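Long-range contacts in ALDH21) (Physcomitrella patens subsp. patens, PDB 5N5S), which probably oxidises D-glyceraldehyde 3-phosphate to 3-phosphoglycerate with NADP(+) and water, as a non-phosphorylating member of the aldehyde dehydrogenase family: residues B[168-173]-B[506-511]; B[180-185]-B[205-210]; B[269-274]-B[484-489]; B[281-286]-B[488-493]. All coordinates share one frame; numbering follows the deposited sequence.

Overall arrangement
Contacts 2, 3 and 4 gather on the coenzyme-binding part of the chain, and all three touch the bound NADP. Contact 2 pairs strands 182-185 and 209-212 of the six-stranded sheet; contact 4 lies at the far edge of that sheet, its centre 15 Å from that of contact 2. Contact 4 holds E285, the predicted active-site residue, whose OE2 accepts from NADP N7N. Contacts 3 and 4 have centres 8 Å apart and share G488 and I489. V185 CG2 of contact 2 packs on M273 CE of contact 3 at 4.0 Å. Contact 1 is remote: its centre stands 32 to 39 Å from the others, on a separate three-stranded sheet at a subunit interface.

Contact 1: residues B[168-173]-B[506-511]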
# COMPACT_ATOMS: atom_id res chain seq x y z
N LYS B 168 -21.26 -12.77 4.54
CA LYS B 168 -22.02 -11.92 3.63
C LYS B 168 -22.46 -10.62 4.33
O LYS B 168 -22.95 -10.66 5.47
CB LYS B 168 -23.26 -12.68 3.12
CG LYS B 168 -24.22 -11.88 2.22
CD LYS B 168 -25.55 -12.59 2.04
CE LYS B 168 -26.48 -11.86 1.11
NZ LYS B 168 -27.72 -12.64 0.84
N GLY B 169 -22.30 -9.49 3.63
CA GLY B 169 -22.70 -8.17 4.10
C GLY B 169 -21.77 -7.54 5.11
O GLY B 169 -22.14 -6.57 5.77
N LEU B 170 -20.54 -8.06 5.21
CA LEU B 170 -19.56 -7.51 6.14
C LEU B 170 -18.48 -6.73 5.42
O LEU B 170 -18.00 -7.16 4.36
CB LEU B 170 -18.95 -8.58 7.07
CG LEU B 170 -19.94 -9.32 8.01
CD1 LEU B 170 -19.26 -10.49 8.69
CD2 LEU B 170 -20.53 -8.41 9.05
N GLN B 171 -18.12 -5.58 5.97
CA GLN B 171 -17.06 -4.71 5.46
C GLN B 171 -16.34 -4.12 6.68
O GLN B 171 -16.89 -4.17 7.78
CB GLN B 171 -17.61 -3.65 4.48
CG GLN B 171 -18.23 -2.42 5.14
CD GLN B 171 -19.02 -1.55 4.20
OE1 GLN B 171 -20.26 -1.48 4.27
NE2 GLN B 171 -18.33 -0.78 3.40
N GLY B 172 -15.13 -3.62 6.50
CA GLY B 172 -14.40 -3.06 7.63
C GLY B 172 -13.61 -1.82 7.32
O GLY B 172 -13.19 -1.61 6.19
N ILE B 173 -13.42 -0.97 8.35
CA ILE B 173 -12.58 0.22 8.26
C ILE B 173 -11.48 0.02 9.29
O ILE B 173 -11.76 -0.12 10.47
CB ILE B 173 -13.32 1.58 8.44
CG1 ILE B 173 -14.33 1.80 7.30
CG2 ILE B 173 -12.30 2.74 8.53
CD1 ILE B 173 -15.43 2.85 7.63
N VAL B 506 -10.26 -1.86 14.18
CA VAL B 506 -11.14 -2.17 13.05
C VAL B 506 -12.62 -1.91 13.42
O VAL B 506 -13.06 -2.24 14.52
CB VAL B 506 -10.91 -3.61 12.47
CG1 VAL B 506 -11.22 -4.71 13.50
CG2 VAL B 506 -11.69 -3.84 11.17
N LEU B 507 -13.36 -1.28 12.49
CA LEU B 507 -14.79 -1.09 12.61
C LEU B 507 -15.39 -2.17 11.69
O LEU B 507 -15.23 -2.08 10.48
CB LEU B 507 -15.23 0.33 12.19
CG LEU B 507 -16.74 0.65 12.32
CD1 LEU B 507 -17.23 0.53 13.77
CD2 LEU B 507 -17.05 2.03 11.76
N VAL B 508 -15.98 -3.22 12.28
CA VAL B 508 -16.59 -4.31 11.52
C VAL B 508 -18.04 -3.93 11.32
O VAL B 508 -18.78 -3.82 12.29
CB VAL B 508 -16.40 -5.70 12.17
CG1 VAL B 508 -17.13 -6.78 11.36
CG2 VAL B 508 -14.91 -6.05 12.30
N MET B 509 -18.42 -3.69 10.06
CA MET B 509 -19.73 -3.20 9.67
C MET B 509 -20.61 -4.26 9.05
O MET B 509 -20.29 -4.82 8.01
CB MET B 509 -19.58 -1.99 8.74
CG MET B 509 -18.64 -0.94 9.27
SD MET B 509 -17.99 0.12 7.95
CE MET B 509 -19.21 1.38 7.96
N ARG B 510 -21.74 -4.52 9.69
CA ARG B 510 -22.74 -5.49 9.26
C ARG B 510 -23.87 -4.76 8.56
O ARG B 510 -24.58 -3.97 9.19
CB ARG B 510 -23.23 -6.30 10.49
CG ARG B 510 -24.64 -6.90 10.42
CD ARG B 510 -24.69 -8.34 9.97
NE ARG B 510 -23.91 -9.22 10.84
CZ ARG B 510 -23.51 -10.43 10.48
NH1 ARG B 510 -23.86 -10.94 9.31
NH2 ARG B 510 -22.78 -11.16 11.31
N ASN B 511 -24.00 -4.99 7.22
CA ASN B 511 -25.03 -4.45 6.33
C ASN B 511 -25.23 -2.94 6.47
O ASN B 511 -26.37 -2.46 6.52
CB ASN B 511 -26.37 -5.21 6.48
CG ASN B 511 -26.27 -6.69 6.17
OD1 ASN B 511 -25.76 -7.13 5.13
ND2 ASN B 511 -26.77 -7.47 7.08
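Residues L170 to I173 and L507 to R510 pair as antiparallel strands whose axes run 157° apart and approach to 4.6 Å. Two hydrogen-bonded pairs, Q171 with M509 and I173 with L507, each carry both reciprocal N-H to O bonds, and beyond the last bridge N511 N reaches G169 O at 2.8 Å. On one face M509 SD lies 3.8 Å from I173 CD1, and Q171 CG, on the residue paired directly with M509, meets the same sulfur. M509 CG stands anti to the carbonyl carbon (chi1 -50°), and the extended chi2 (158°) carries SD to both partners; the bend at chi3 only swings CE, 4.1 Å from I173 CD1. Replacing M509 by alanine would probably leave I173 CD1 and Q171 CG without their shared partner and open a gap on this face.

On the other face L170 CD2 sits 3.8 Å above the plane of the R510 guanidinium, over its centre, and also packs on R510 CB at 3.7 Å. That leaves the polar rim of the group to other partners: R510 NH2 forms a salt bridge with D470 of the second subunit. Q171 NE2 is hydrogen-bonded to H158 of its own chain. Strand 502-510 also joins a parallel ladder with a strand of the second subunit, which carries the sheet across the interface. The chemistry therefore divides in two: backbone bonds fix the register, while the second subunit completes R510 and the third and fourth pack on I173 and M509, as expected of an oligomerisation sheet.

Contact 2: residues B[180-185]-B[205-210]. With NAP (NADP nicotinamide-adenine-dinucleotide phosphate), chain G.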
# COMPACT_ATOMS: atom_id res chain seq x y z
N GLY B 180 -0.42 5.80 23.20
CA GLY B 180 -0.50 6.49 24.48
C GLY B 180 0.84 7.02 24.94
O GLY B 180 1.72 7.25 24.10
N PRO B 181 1.05 7.21 26.28
CA PRO B 181 2.35 7.74 26.76
C PRO B 181 3.54 6.86 26.42
O PRO B 181 3.47 5.63 26.52
CB PRO B 181 2.15 7.87 28.27
CG PRO B 181 0.64 7.95 28.45
CD PRO B 181 0.11 7.02 27.40
N VAL B 182 4.61 7.49 25.95
CA VAL B 182 5.82 6.82 25.51
C VAL B 182 6.99 7.18 26.43
O VAL B 182 7.16 8.34 26.80
CB VAL B 182 6.12 7.17 24.02
CG1 VAL B 182 7.33 6.41 23.48
CG2 VAL B 182 4.90 6.92 23.12
N SER B 183 7.77 6.18 26.81
CA SER B 183 8.99 6.35 27.59
C SER B 183 10.15 6.30 26.61
O SER B 183 10.26 5.35 25.82
CB SER B 183 9.12 5.27 28.64
OG SER B 183 10.31 5.47 29.38
N MET B 184 11.01 7.32 26.64
CA MET B 184 12.16 7.41 25.76
C MET B 184 13.46 7.49 26.52
O MET B 184 13.61 8.29 27.44
CB MET B 184 12.04 8.61 24.80
CG MET B 184 10.82 8.57 23.95
SD MET B 184 10.52 10.17 23.25
CE MET B 184 9.19 9.78 22.21
N VAL B 185 14.40 6.62 26.15
CA VAL B 185 15.73 6.56 26.74
C VAL B 185 16.71 6.56 25.56
O VAL B 185 16.64 5.68 24.71
CB VAL B 185 15.91 5.37 27.71
CG1 VAL B 185 17.28 5.43 28.38
CG2 VAL B 185 14.81 5.33 28.77
N VAL B 205 2.39 11.30 15.31
CA VAL B 205 1.31 10.38 15.66
C VAL B 205 0.30 11.03 16.66
O VAL B 205 -0.91 10.86 16.50
CB VAL B 205 1.93 9.05 16.18
CG1 VAL B 205 1.00 8.29 17.12
CG2 VAL B 205 2.36 8.18 15.02
N GLY B 206 0.82 11.76 17.64
CA GLY B 206 0.03 12.41 18.69
C GLY B 206 0.09 11.62 19.98
O GLY B 206 -0.95 11.31 20.57
N CYS B 207 1.32 11.26 20.40
CA CYS B 207 1.64 10.50 21.61
C CYS B 207 2.35 11.43 22.59
O CYS B 207 3.40 11.98 22.22
CB CYS B 207 2.52 9.30 21.29
SG CYS B 207 1.64 7.85 20.68
N PRO B 208 1.87 11.58 23.85
CA PRO B 208 2.65 12.37 24.82
C PRO B 208 3.88 11.54 25.23
O PRO B 208 3.85 10.30 25.09
CB PRO B 208 1.67 12.61 25.97
CG PRO B 208 0.73 11.49 25.90
CD PRO B 208 0.68 10.98 24.48
N PHE B 209 4.96 12.18 25.67
CA PHE B 209 6.17 11.45 26.04
C PHE B 209 6.97 12.03 27.19
O PHE B 209 6.86 13.22 27.51
CB PHE B 209 7.09 11.27 24.80
CG PHE B 209 7.66 12.57 24.25
CD1 PHE B 209 8.84 13.10 24.76
CD2 PHE B 209 7.02 13.23 23.21
CE1 PHE B 209 9.36 14.29 24.25
CE2 PHE B 209 7.56 14.41 22.68
CZ PHE B 209 8.72 14.93 23.21
N VAL B 210 7.83 11.18 27.79
CA VAL B 210 8.76 11.55 28.85
C VAL B 210 10.11 11.01 28.39
O VAL B 210 10.27 9.79 28.23
CB VAL B 210 8.37 11.09 30.29
CG1 VAL B 210 9.28 11.74 31.33
CG2 VAL B 210 6.91 11.42 30.61
PA NAP G . 24.01 2.97 27.59
O1A NAP G . 23.35 1.64 27.67
O2A NAP G . 25.14 3.17 28.60
O5B NAP G . 22.98 4.15 27.92
C5B NAP G . 21.88 4.61 27.11
C4B NAP G . 20.90 5.31 28.02
O4B NAP G . 20.35 4.38 28.98
C3B NAP G . 21.43 6.50 28.83
O3B NAP G . 20.48 7.56 28.81
C2B NAP G . 21.60 5.90 30.23
O2B NAP G . 21.66 6.84 31.32
C1B NAP G . 20.42 4.95 30.28
N9A NAP G . 20.34 3.88 31.26
C8A NAP G . 21.32 2.97 31.59
N7A NAP G . 20.95 2.07 32.46
C5A NAP G . 19.63 2.40 32.74
C6A NAP G . 18.65 1.82 33.58
N6A NAP G . 18.86 0.72 34.30
N1A NAP G . 17.43 2.40 33.62
C2A NAP G . 17.20 3.48 32.86
N3A NAP G . 18.04 4.11 32.03
C4A NAP G . 19.24 3.52 32.01
O3 NAP G . 24.63 3.45 26.20
PN NAP G . 25.57 4.66 25.73
O1N NAP G . 26.93 4.46 26.29
O2N NAP G . 24.88 5.94 25.99
O5D NAP G . 25.63 4.38 24.16
C5D NAP G . 26.47 3.34 23.60
C4D NAP G . 25.68 2.14 23.13
O4D NAP G . 24.53 2.57 22.37
C3D NAP G . 26.43 1.20 22.19
O3D NAP G . 26.16 -0.17 22.47
C2D NAP G . 25.90 1.64 20.83
O2D NAP G . 26.03 0.69 19.78
C1D NAP G . 24.39 1.81 21.19
N1N NAP G . 23.69 2.65 20.14
C2N NAP G . 22.65 2.10 19.36
C3N NAP G . 22.12 2.85 18.32
C7N NAP G . 21.10 2.34 17.32
O7N NAP G . 20.57 3.15 16.52
N7N NAP G . 20.77 1.05 17.34
C4N NAP G . 22.61 4.14 18.11
C5N NAP G . 23.62 4.65 18.90
C6N NAP G . 24.14 3.90 19.92
P2B NAP G . 22.97 7.64 31.80
O1X NAP G . 24.09 7.67 30.79
O2X NAP G . 23.37 7.02 33.16
O3X NAP G . 22.33 9.01 32.02
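V182 and F209 form a parallel bridge with CA atoms 4.7 Å apart, and S183 with V210 continues it. Three backbone bonds hold the pair: V182 N to P208 O, V210 N to V182 O and M184 N to V210 O, the last 3.0 Å long.

Packing is dense on the face of V182, M184 and F209. M184 CG lies anti to the carbonyl carbon (chi1 -58°) and the chain runs on extended, carrying SD to 4.3 Å from the centroid of the F209 ring. The sulfur stands 37° off the ring normal, an oblique Met-aromatic contact, while M184 CE reaches F209 CB at 3.7 Å. V182 CG2 touches C207 CB at 3.8 Å, and helix 193-205 covers M184 and F209 through V199. The opposite face is more thinly joined across the pair: S183 OG stays 4.5 Å from V210 O and bonds instead to F252 O. Toward the start, P181 CG and P208 CG are 4.4 Å apart, and G180 is partly exposed, unlike the buried residues that follow it.

V185 turns away from the pair and instead puts CG1 3.3 Å from O4B of the NADP adenosine ribose. Helix 193-205 ends in a Schellman motif, with G206 at positive phi as its C-prime residue, and the chain then enters the second strand. Strand, helix and adjacent parallel strand make a beta-alpha-beta crossover of the Rossmann-type coenzyme domain found in aldehyde dehydrogenases.

Contact 3: residues B[269-274]-B[484-489]; sequences IGWDMK and LKDSGI. With NAP (NADP nicotinamide-adenine-dinucleotide phosphate), chain G.
W271 gives the one hydrogen bond of this contact: its indole NE1 donates to D486 O at 3.1 Å. With CG anti to the carbonyl carbon (chi1 -66°), the indole extends from the helix toward the 485-488 turn. The bond is bent, 140° at the hydrogen, and the C=O...N angle is 111°.

Ring-to-backbone packing brings W271 CZ2 to 3.4 Å from K485 O. Among apolar contacts, W271 CH2 meets I489 CG2 at 4.1 Å at the ring edge, and K274 CE lies 3.7 Å from I489 CD1, the two side chains crossing at about a right angle. I269 CG2 approaches NADP N7A at 3.4 Å.

The second subunit supplies further polar partners: its K279 makes a salt bridge with D486 OD1 and a cation-pi contact with the W271 ring, and its G278 O accepts from K274 NZ. D486 OD2 is bonded to H439 of its own chain. A leucine at W271 would probably leave D486 O without this indole donor and K279 without its aromatic partner.

Helix 267-276 thus packs against the turn leading into strand 488-489, with L286 touching the indole and V282 of strand 281-285 beside K274.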
# COMPACT_ATOMS: atom_id res chain seq x y z
N ILE B 269 22.04 -3.50 28.78
CA ILE B 269 21.11 -2.58 29.47
C ILE B 269 19.70 -2.71 28.87
O ILE B 269 18.73 -2.84 29.61
CB ILE B 269 21.65 -1.10 29.44
CG1 ILE B 269 22.97 -0.91 30.25
CG2 ILE B 269 20.59 -0.09 29.87
CD1 ILE B 269 22.95 -1.13 31.79
N GLY B 270 19.63 -2.70 27.54
CA GLY B 270 18.39 -2.80 26.78
C GLY B 270 17.62 -4.08 26.99
O GLY B 270 16.42 -4.04 27.30
N TRP B 271 18.30 -5.23 26.85
CA TRP B 271 17.69 -6.54 27.05
C TRP B 271 17.15 -6.73 28.47
O TRP B 271 16.09 -7.34 28.64
CB TRP B 271 18.64 -7.67 26.64
CG TRP B 271 18.93 -7.71 25.16
CD1 TRP B 271 20.15 -7.66 24.57
CD2 TRP B 271 17.97 -7.78 24.09
NE1 TRP B 271 20.02 -7.73 23.20
CE2 TRP B 271 18.69 -7.81 22.88
CE3 TRP B 271 16.56 -7.85 24.04
CZ2 TRP B 271 18.06 -7.88 21.63
CZ3 TRP B 271 15.94 -7.93 22.80
CH2 TRP B 271 16.68 -7.94 21.62
N ASP B 272 17.83 -6.16 29.47
CA ASP B 272 17.40 -6.21 30.87
C ASP B 272 16.18 -5.30 31.08
O ASP B 272 15.28 -5.66 31.85
CB ASP B 272 18.56 -5.83 31.81
CG ASP B 272 18.13 -5.78 33.27
OD1 ASP B 272 17.72 -6.84 33.81
OD2 ASP B 272 18.14 -4.67 33.84
N MET B 273 16.12 -4.15 30.36
CA MET B 273 14.99 -3.22 30.39
C MET B 273 13.75 -3.86 29.78
O MET B 273 12.66 -3.63 30.29
CB MET B 273 15.34 -1.92 29.68
CG MET B 273 15.98 -0.91 30.59
SD MET B 273 16.60 0.55 29.74
CE MET B 273 15.11 1.42 29.46
N LYS B 274 13.92 -4.68 28.72
CA LYS B 274 12.83 -5.41 28.07
C LYS B 274 12.23 -6.44 29.05
O LYS B 274 11.00 -6.59 29.12
CB LYS B 274 13.34 -6.09 26.78
CG LYS B 274 12.28 -6.86 26.00
CD LYS B 274 12.88 -7.65 24.87
CE LYS B 274 11.84 -8.26 23.96
NZ LYS B 274 11.31 -9.54 24.49
N LEU B 484 18.85 -7.37 14.12
CA LEU B 484 18.51 -8.76 14.33
C LEU B 484 19.41 -9.21 15.48
O LEU B 484 20.33 -8.47 15.88
CB LEU B 484 18.82 -9.63 13.07
CG LEU B 484 17.96 -9.44 11.81
CD1 LEU B 484 18.14 -10.60 10.86
CD2 LEU B 484 16.48 -9.33 12.13
N LYS B 485 19.15 -10.41 16.01
CA LYS B 485 19.91 -11.00 17.11
C LYS B 485 19.96 -10.06 18.34
O LYS B 485 18.92 -9.53 18.74
CB LYS B 485 21.30 -11.45 16.62
CG LYS B 485 21.31 -12.29 15.35
CD LYS B 485 22.74 -12.56 14.94
CE LYS B 485 22.85 -13.37 13.69
NZ LYS B 485 24.27 -13.46 13.24
N ASP B 486 21.17 -9.82 18.90
CA ASP B 486 21.38 -8.96 20.07
C ASP B 486 21.36 -7.46 19.77
O ASP B 486 21.41 -6.65 20.70
CB ASP B 486 22.69 -9.35 20.80
CG ASP B 486 22.65 -10.67 21.57
OD1 ASP B 486 21.63 -11.40 21.45
OD2 ASP B 486 23.63 -10.97 22.28
N SER B 487 21.27 -7.07 18.47
CA SER B 487 21.23 -5.67 18.04
C SER B 487 19.86 -5.01 18.26
O SER B 487 19.72 -3.79 18.09
CB SER B 487 21.71 -5.52 16.61
OG SER B 487 23.07 -5.89 16.56
N GLY B 488 18.87 -5.81 18.65
CA GLY B 488 17.55 -5.29 19.01
C GLY B 488 16.36 -6.00 18.42
O GLY B 488 16.44 -7.15 17.99
N ILE B 489 15.23 -5.29 18.46
CA ILE B 489 13.89 -5.64 17.96
C ILE B 489 13.20 -4.35 17.52
O ILE B 489 13.40 -3.30 18.14
CB ILE B 489 12.98 -6.43 18.95
CG1 ILE B 489 12.83 -5.73 20.32
CG2 ILE B 489 13.43 -7.90 19.11
CD1 ILE B 489 11.53 -6.03 21.01
PA NAP G . 24.01 2.97 27.59
O1A NAP G . 23.35 1.64 27.67
O2A NAP G . 25.14 3.17 28.60
O5B NAP G . 22.98 4.15 27.92
C5B NAP G . 21.88 4.61 27.11
C4B NAP G . 20.90 5.31 28.02
O4B NAP G . 20.35 4.38 28.98
C3B NAP G . 21.43 6.50 28.83
O3B NAP G . 20.48 7.56 28.81
C2B NAP G . 21.60 5.90 30.23
O2B NAP G . 21.66 6.84 31.32
C1B NAP G . 20.42 4.95 30.28
N9A NAP G . 20.34 3.88 31.26
C8A NAP G . 21.32 2.97 31.59
N7A NAP G . 20.95 2.07 32.46
C5A NAP G . 19.63 2.40 32.74
C6A NAP G . 18.65 1.82 33.58
N6A NAP G . 18.86 0.72 34.30
N1A NAP G . 17.43 2.40 33.62
C2A NAP G . 17.20 3.48 32.86
N3A NAP G . 18.04 4.11 32.03
C4A NAP G . 19.24 3.52 32.01
O3 NAP G . 24.63 3.45 26.20
PN NAP G . 25.57 4.66 25.73
O1N NAP G . 26.93 4.46 26.29
O2N NAP G . 24.88 5.94 25.99
O5D NAP G . 25.63 4.38 24.16
C5D NAP G . 26.47 3.34 23.60
C4D NAP G . 25.68 2.14 23.13
O4D NAP G . 24.53 2.57 22.37
C3D NAP G . 26.43 1.20 22.19
O3D NAP G . 26.16 -0.17 22.47
C2D NAP G . 25.90 1.64 20.83
O2D NAP G . 26.03 0.69 19.78
C1D NAP G . 24.39 1.81 21.19
N1N NAP G . 23.69 2.65 20.14
C2N NAP G . 22.65 2.10 19.36
C3N NAP G . 22.12 2.85 18.32
C7N NAP G . 21.10 2.34 17.32
O7N NAP G . 20.57 3.15 16.52
N7N NAP G . 20.77 1.05 17.34
C4N NAP G . 22.61 4.14 18.11
C5N NAP G . 23.62 4.65 18.90
C6N NAP G . 24.14 3.90 19.92
P2B NAP G . 22.97 7.64 31.80
O1X NAP G . 24.09 7.67 30.79
O2X NAP G . 23.37 7.02 33.16
O3X NAP G . 22.33 9.01 32.02

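Contact 4: residues B[281-286]-B[488-493]; sequences KVVMEL and GIQREG. With NAP (NADP nicotinamide-adenine-dinucleotide phosphate), chain G.
E285 CG stands anti to the carbonyl carbon (chi1 -76°), and the bend at chi2 (-67°) turns OE1 toward the backbone of E492 and OE2 toward the nicotinamide amide, leaving CG against the E492 carboxylate, while I489 CG1 lies between its backbone N and carbonyl carbon, which sets it beside M284 CB at 3.9 Å. These groups flank an antiparallel edge of the Rossmann-type sheet, where strand 488-489 adds to strand 281-285. M284 and I489 are the hydrogen-bonded pair: M284 N gives to I489 O at 3.1 Å, and I489 N returns to a lone pair of M284 O. G488 CA comes to 3.2 Å from the same M284 oxygen; a beta carbon at G488 would collide with it, so the backbone can close here only without a side chain.

Further along, I489 CD1 packs on V282 CG1, and V283 CG1 meets Q490 CB at 4.0 Å. The chain then leaves the strand, and R491 NH1 bonds to Q490 O from above the carbonyl plane. E492 crosses E285 obliquely, its CD 3.8 Å from E285 CG and the two carboxylate planes 32° apart. E492 OE2 is paired with K198 in a salt bridge, whereas the buried E492 OE1 has no partner in the model.

E285, the predicted active-site glutamate, and L286 both bind the coenzyme, and Y481 of the succinate site lies against E285. The nicotinamide amide is gripped at a single nitrogen: NADP N7N donates to L286 O at 3.0 Å and to E285 OE2 at 3.2 Å.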
# COMPACT_ATOMS: atom_id res chain seq x y z
N LYS B 281 4.65 -2.23 25.22
CA LYS B 281 5.38 -2.60 24.02
C LYS B 281 6.81 -2.06 24.16
O LYS B 281 7.05 -1.11 24.90
CB LYS B 281 4.69 -2.11 22.73
CG LYS B 281 3.43 -2.90 22.38
CD LYS B 281 2.91 -2.60 20.96
CE LYS B 281 1.49 -3.11 20.77
NZ LYS B 281 1.06 -3.06 19.35
N VAL B 282 7.76 -2.71 23.49
CA VAL B 282 9.17 -2.37 23.56
C VAL B 282 9.79 -2.25 22.15
O VAL B 282 9.45 -3.03 21.25
CB VAL B 282 9.88 -3.40 24.49
CG1 VAL B 282 11.31 -3.71 24.07
CG2 VAL B 282 9.83 -2.95 25.95
N VAL B 283 10.66 -1.24 21.98
CA VAL B 283 11.47 -0.95 20.79
C VAL B 283 12.89 -0.91 21.33
O VAL B 283 13.16 -0.17 22.29
CB VAL B 283 11.07 0.39 20.09
CG1 VAL B 283 12.01 0.71 18.92
CG2 VAL B 283 9.62 0.34 19.61
N MET B 284 13.80 -1.72 20.75
CA MET B 284 15.20 -1.84 21.16
C MET B 284 16.18 -1.55 20.03
O MET B 284 16.31 -2.34 19.10
CB MET B 284 15.50 -3.22 21.78
CG MET B 284 14.87 -3.42 23.14
SD MET B 284 15.69 -2.44 24.40
CE MET B 284 14.30 -2.09 25.50
N GLU B 285 16.89 -0.42 20.13
CA GLU B 285 17.94 -0.02 19.18
C GLU B 285 19.26 -0.17 19.93
O GLU B 285 19.62 0.70 20.72
CB GLU B 285 17.70 1.43 18.70
CG GLU B 285 16.58 1.59 17.68
CD GLU B 285 16.79 0.94 16.32
OE1 GLU B 285 15.79 0.56 15.68
OE2 GLU B 285 17.96 0.78 15.90
N LEU B 286 19.93 -1.32 19.77
CA LEU B 286 21.14 -1.64 20.54
C LEU B 286 22.43 -1.65 19.69
O LEU B 286 22.43 -1.11 18.59
CB LEU B 286 20.94 -2.95 21.34
CG LEU B 286 19.54 -3.12 21.97
CD1 LEU B 286 19.25 -4.53 22.28
CD2 LEU B 286 19.37 -2.27 23.21
N GLY B 488 18.87 -5.81 18.65
CA GLY B 488 17.55 -5.29 19.01
C GLY B 488 16.36 -6.00 18.42
O GLY B 488 16.44 -7.15 17.99
N ILE B 489 15.23 -5.29 18.46
CA ILE B 489 13.89 -5.64 17.96
C ILE B 489 13.20 -4.35 17.52
O ILE B 489 13.40 -3.30 18.14
CB ILE B 489 12.98 -6.43 18.95
CG1 ILE B 489 12.83 -5.73 20.32
CG2 ILE B 489 13.43 -7.90 19.11
CD1 ILE B 489 11.53 -6.03 21.01
N GLN B 490 12.38 -4.44 16.45
CA GLN B 490 11.61 -3.34 15.84
C GLN B 490 12.48 -2.44 14.97
O GLN B 490 13.69 -2.67 14.85
CB GLN B 490 10.77 -2.53 16.86
CG GLN B 490 9.87 -3.35 17.78
CD GLN B 490 8.93 -4.27 17.05
OE1 GLN B 490 7.96 -3.86 16.41
NE2 GLN B 490 9.14 -5.55 17.23
N ARG B 491 11.87 -1.45 14.31
CA ARG B 491 12.57 -0.56 13.39
C ARG B 491 12.27 0.90 13.61
O ARG B 491 11.11 1.30 13.81
CB ARG B 491 12.22 -0.89 11.91
CG ARG B 491 12.64 -2.27 11.41
CD ARG B 491 14.15 -2.47 11.34
NE ARG B 491 14.50 -3.83 10.96
CZ ARG B 491 14.68 -4.84 11.80
NH1 ARG B 491 14.55 -4.66 13.11
NH2 ARG B 491 15.01 -6.04 11.34
N GLU B 492 13.34 1.70 13.47
CA GLU B 492 13.31 3.15 13.46
C GLU B 492 13.40 3.63 12.00
O GLU B 492 13.28 2.81 11.08
CB GLU B 492 14.30 3.79 14.43
CG GLU B 492 13.67 3.95 15.80
CD GLU B 492 14.47 4.70 16.85
OE1 GLU B 492 15.52 5.29 16.51
OE2 GLU B 492 14.05 4.67 18.03
N GLY B 493 13.48 4.93 11.80
CA GLY B 493 13.25 5.55 10.51
C GLY B 493 11.81 5.96 10.71
O GLY B 493 10.98 5.15 11.13
PA NAP G . 24.01 2.97 27.59
O1A NAP G . 23.35 1.64 27.67
O2A NAP G . 25.14 3.17 28.60
O5B NAP G . 22.98 4.15 27.92
C5B NAP G . 21.88 4.61 27.11
C4B NAP G . 20.90 5.31 28.02
O4B NAP G . 20.35 4.38 28.98
C3B NAP G . 21.43 6.50 28.83
O3B NAP G . 20.48 7.56 28.81
C2B NAP G . 21.60 5.90 30.23
O2B NAP G . 21.66 6.84 31.32
C1B NAP G . 20.42 4.95 30.28
N9A NAP G . 20.34 3.88 31.26
C8A NAP G . 21.32 2.97 31.59
N7A NAP G . 20.95 2.07 32.46
C5A NAP G . 19.63 2.40 32.74
C6A NAP G . 18.65 1.82 33.58
N6A NAP G . 18.86 0.72 34.30
N1A NAP G . 17.43 2.40 33.62
C2A NAP G . 17.20 3.48 32.86
N3A NAP G . 18.04 4.11 32.03
C4A NAP G . 19.24 3.52 32.01
O3 NAP G . 24.63 3.45 26.20
PN NAP G . 25.57 4.66 25.73
O1N NAP G . 26.93 4.46 26.29
O2N NAP G . 24.88 5.94 25.99
O5D NAP G . 25.63 4.38 24.16
C5D NAP G . 26.47 3.34 23.60
C4D NAP G . 25.68 2.14 23.13
O4D NAP G . 24.53 2.57 22.37
C3D NAP G . 26.43 1.20 22.19
O3D NAP G . 26.16 -0.17 22.47
C2D NAP G . 25.90 1.64 20.83
O2D NAP G . 26.03 0.69 19.78
C1D NAP G . 24.39 1.81 21.19
N1N NAP G . 23.69 2.65 20.14
C2N NAP G . 22.65 2.10 19.36
C3N NAP G . 22.12 2.85 18.32
C7N NAP G . 21.10 2.34 17.32
O7N NAP G . 20.57 3.15 16.52
N7N NAP G . 20.77 1.05 17.34
C4N NAP G . 22.61 4.14 18.11
C5N NAP G . 23.62 4.65 18.90
C6N NAP G . 24.14 3.90 19.92
P2B NAP G . 22.97 7.64 31.80
O1X NAP G . 24.09 7.67 30.79
O2X NAP G . 23.37 7.02 33.16
O3X NAP G . 22.33 9.01 32.02